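Long-range contact in DNA protection during starvation protein (PDB 1O9R), which protects DNA without binding it, oxidising intracellular iron(II) with hydrogen peroxide and storing the iron(III) mineral inside a hollow twelve-subunit shell: residues A[92-97]-A[114-119]. Sequence-based numbering, arbitrary orientation.
Sequences KLKAYP and YGEVAN
With chi1 at -69°, Glu116 sets CG anti to its own carbonyl carbon; its CB already points toward 92-97, and beyond CG the chain is extended, its carboxylate meeting Lys94. Leu93 likewise holds CG beside its backbone N (chi1 -53°), and its CD2 methyl faces the helix. The Leu93 and Glu116 side chains run past one another in opposing senses, which leaves Leu93 CD2 4.1 Å from Glu116 CB, so the methyl lies against the root of the glutamate. The same methyl meets Val117 CG2 at 3.9 Å, the leucine and valine side chains lying roughly perpendicular. Leu93 and Val117 are buried, and Leu93 also touches Asp31 of helix 12-42. Helices 12-42, 48-75, 103-130 and 134-156 make the four-helix bundle of this ferritin-like Dps subunit, and the loop after the short helix 84-90 passes here against helix 103-130, away from the iron sites. Lys94 and Glu116 approach tip to tip. Their salt bridge is modelled with Lys94 NZ 2.3 Å from Glu116 OE2; because this is very short and both atoms have over-close neighbours, the pairing of charges is plausible but its exact geometry is doubtful. The loop is also tied to helix 103-130 by Lys94 O, which accepts a hydrogen bond from Arg113 NE, one residue before the segment 114-119.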
loop_
_atom_site.group_PDB
_atom_site.type_symbol
_atom_site.label_atom_id
_atom_site.label_comp_id
_atom_site.label_asym_id
_atom_site.label_seq_id
_atom_site.Cartn_x
_atom_site.Cartn_y
_atom_site.Cartn_z
ATOM N N LYS A 92 -10.864 34.548 -17.787
ATOM C CA LYS A 92 -10.499 35.925 -17.429
ATOM C C LYS A 92 -8.993 36.111 -17.452
ATOM O O LYS A 92 -8.516 37.246 -17.171
ATOM C CB LYS A 92 -11.025 36.333 -16.044
ATOM C CG LYS A 92 -12.543 36.378 -15.975
ATOM C CD LYS A 92 -13.265 36.854 -17.181
ATOM C CE LYS A 92 -13.099 38.215 -17.770
ATOM N NZ LYS A 92 -14.044 38.454 -18.915
ATOM N N LEU A 93 -8.211 35.071 -17.810
ATOM C CA LEU A 93 -6.780 35.202 -17.768
ATOM C C LEU A 93 -6.192 35.689 -19.088
ATOM O O LEU A 93 -6.672 35.307 -20.140
ATOM C CB LEU A 93 -6.133 33.823 -17.451
ATOM C CG LEU A 93 -6.738 33.190 -16.191
ATOM C CD1 LEU A 93 -5.905 31.927 -15.970
ATOM C CD2 LEU A 93 -6.632 34.116 -14.981
ATOM N N LYS A 94 -5.178 36.529 -18.949
ATOM C CA LYS A 94 -4.494 36.957 -20.177
ATOM C C LYS A 94 -3.635 35.788 -20.683
ATOM O O LYS A 94 -3.100 35.002 -19.884
ATOM C CB LYS A 94 -3.501 38.055 -19.801
ATOM C CG LYS A 94 -3.089 38.435 -18.449
ATOM C CD LYS A 94 -2.863 37.463 -17.302
ATOM C CE LYS A 94 -4.097 37.318 -16.445
ATOM N NZ LYS A 94 -4.396 36.055 -15.792
ATOM N N ALA A 95 -3.494 35.715 -22.001
ATOM C CA ALA A 95 -2.655 34.683 -22.605
ATOM C C ALA A 95 -1.280 34.616 -21.970
ATOM O O ALA A 95 -0.548 35.577 -21.687
ATOM C CB ALA A 95 -2.475 35.033 -24.106
ATOM N N TYR A 96 -0.885 33.335 -21.702
ATOM C CA TYR A 96 0.406 33.123 -21.054
ATOM C C TYR A 96 1.519 33.264 -22.081
ATOM O O TYR A 96 1.459 32.729 -23.196
ATOM C CB TYR A 96 0.408 31.662 -20.458
ATOM C CG TYR A 96 1.529 31.470 -19.471
ATOM C CD1 TYR A 96 1.402 31.872 -18.126
ATOM C CD2 TYR A 96 2.743 30.919 -19.871
ATOM C CE1 TYR A 96 2.410 31.728 -17.203
ATOM C CE2 TYR A 96 3.774 30.790 -18.936
ATOM C CZ TYR A 96 3.622 31.174 -17.620
ATOM O OH TYR A 96 4.611 31.056 -16.680
ATOM N N PRO A 97 2.600 33.944 -21.698
ATOM C CA PRO A 97 3.701 34.139 -22.674
ATOM C C PRO A 97 4.438 32.863 -23.020
ATOM O O PRO A 97 4.834 32.142 -22.090
ATOM C CB PRO A 97 4.564 35.183 -22.014
ATOM C CG PRO A 97 4.335 35.028 -20.530
ATOM C CD PRO A 97 2.853 34.641 -20.439
ATOM N N TYR A 114 -2.530 33.012 -10.824
ATOM C CA TYR A 114 -3.013 32.385 -9.603
ATOM C C TYR A 114 -3.697 33.390 -8.689
ATOM O O TYR A 114 -4.722 33.076 -8.069
ATOM C CB TYR A 114 -1.840 31.706 -8.810
ATOM C CG TYR A 114 -1.649 30.257 -9.256
ATOM C CD1 TYR A 114 -2.051 29.241 -8.377
ATOM C CD2 TYR A 114 -1.036 29.958 -10.440
ATOM C CE1 TYR A 114 -1.837 27.905 -8.814
ATOM C CE2 TYR A 114 -0.860 28.659 -10.886
ATOM C CZ TYR A 114 -1.277 27.669 -10.022
ATOM O OH TYR A 114 -1.140 26.336 -10.442
ATOM N N GLY A 115 -3.177 34.637 -8.592
ATOM C CA GLY A 115 -3.835 35.668 -7.802
ATOM C C GLY A 115 -5.244 35.981 -8.326
ATOM O O GLY A 115 -6.203 36.062 -7.565
ATOM N N GLU A 116 -5.319 36.095 -9.672
ATOM C CA GLU A 116 -6.657 36.382 -10.235
ATOM C C GLU A 116 -7.658 35.271 -9.971
ATOM O O GLU A 116 -8.813 35.500 -9.548
ATOM C CB GLU A 116 -6.536 36.674 -11.748
ATOM C CG GLU A 116 -5.814 38.015 -11.912
ATOM C CD GLU A 116 -5.348 38.267 -13.311
ATOM O OE1 GLU A 116 -4.909 39.404 -13.624
ATOM O OE2 GLU A 116 -5.394 37.317 -14.116
ATOM N N VAL A 117 -7.224 34.014 -10.123
ATOM C CA VAL A 117 -8.167 32.910 -9.879
ATOM C C VAL A 117 -8.442 32.743 -8.377
ATOM O O VAL A 117 -9.616 32.551 -8.010
ATOM C CB VAL A 117 -7.570 31.613 -10.448
ATOM C CG1 VAL A 117 -8.547 30.438 -10.153
ATOM C CG2 VAL A 117 -7.415 31.762 -11.969
ATOM N N ALA A 118 -7.476 32.923 -7.510
ATOM C CA ALA A 118 -7.729 32.857 -6.058
ATOM C C ALA A 118 -8.807 33.915 -5.728
ATOM O O ALA A 118 -9.664 33.620 -4.890
ATOM C CB ALA A 118 -6.434 33.093 -5.307
ATOM N N ASN A 119 -8.605 35.124 -6.274
ATOM C CA ASN A 119 -9.545 36.183 -5.874
ATOM C C ASN A 119 -10.899 36.036 -6.520
ATOM O O ASN A 119 -11.933 36.319 -5.885
ATOM C CB ASN A 119 -8.871 37.525 -6.280
ATOM C CG ASN A 119 -7.675 37.825 -5.408
ATOM O OD1 ASN A 119 -7.497 37.367 -4.275
ATOM N ND2 ASN A 119 -6.748 38.678 -5.871
#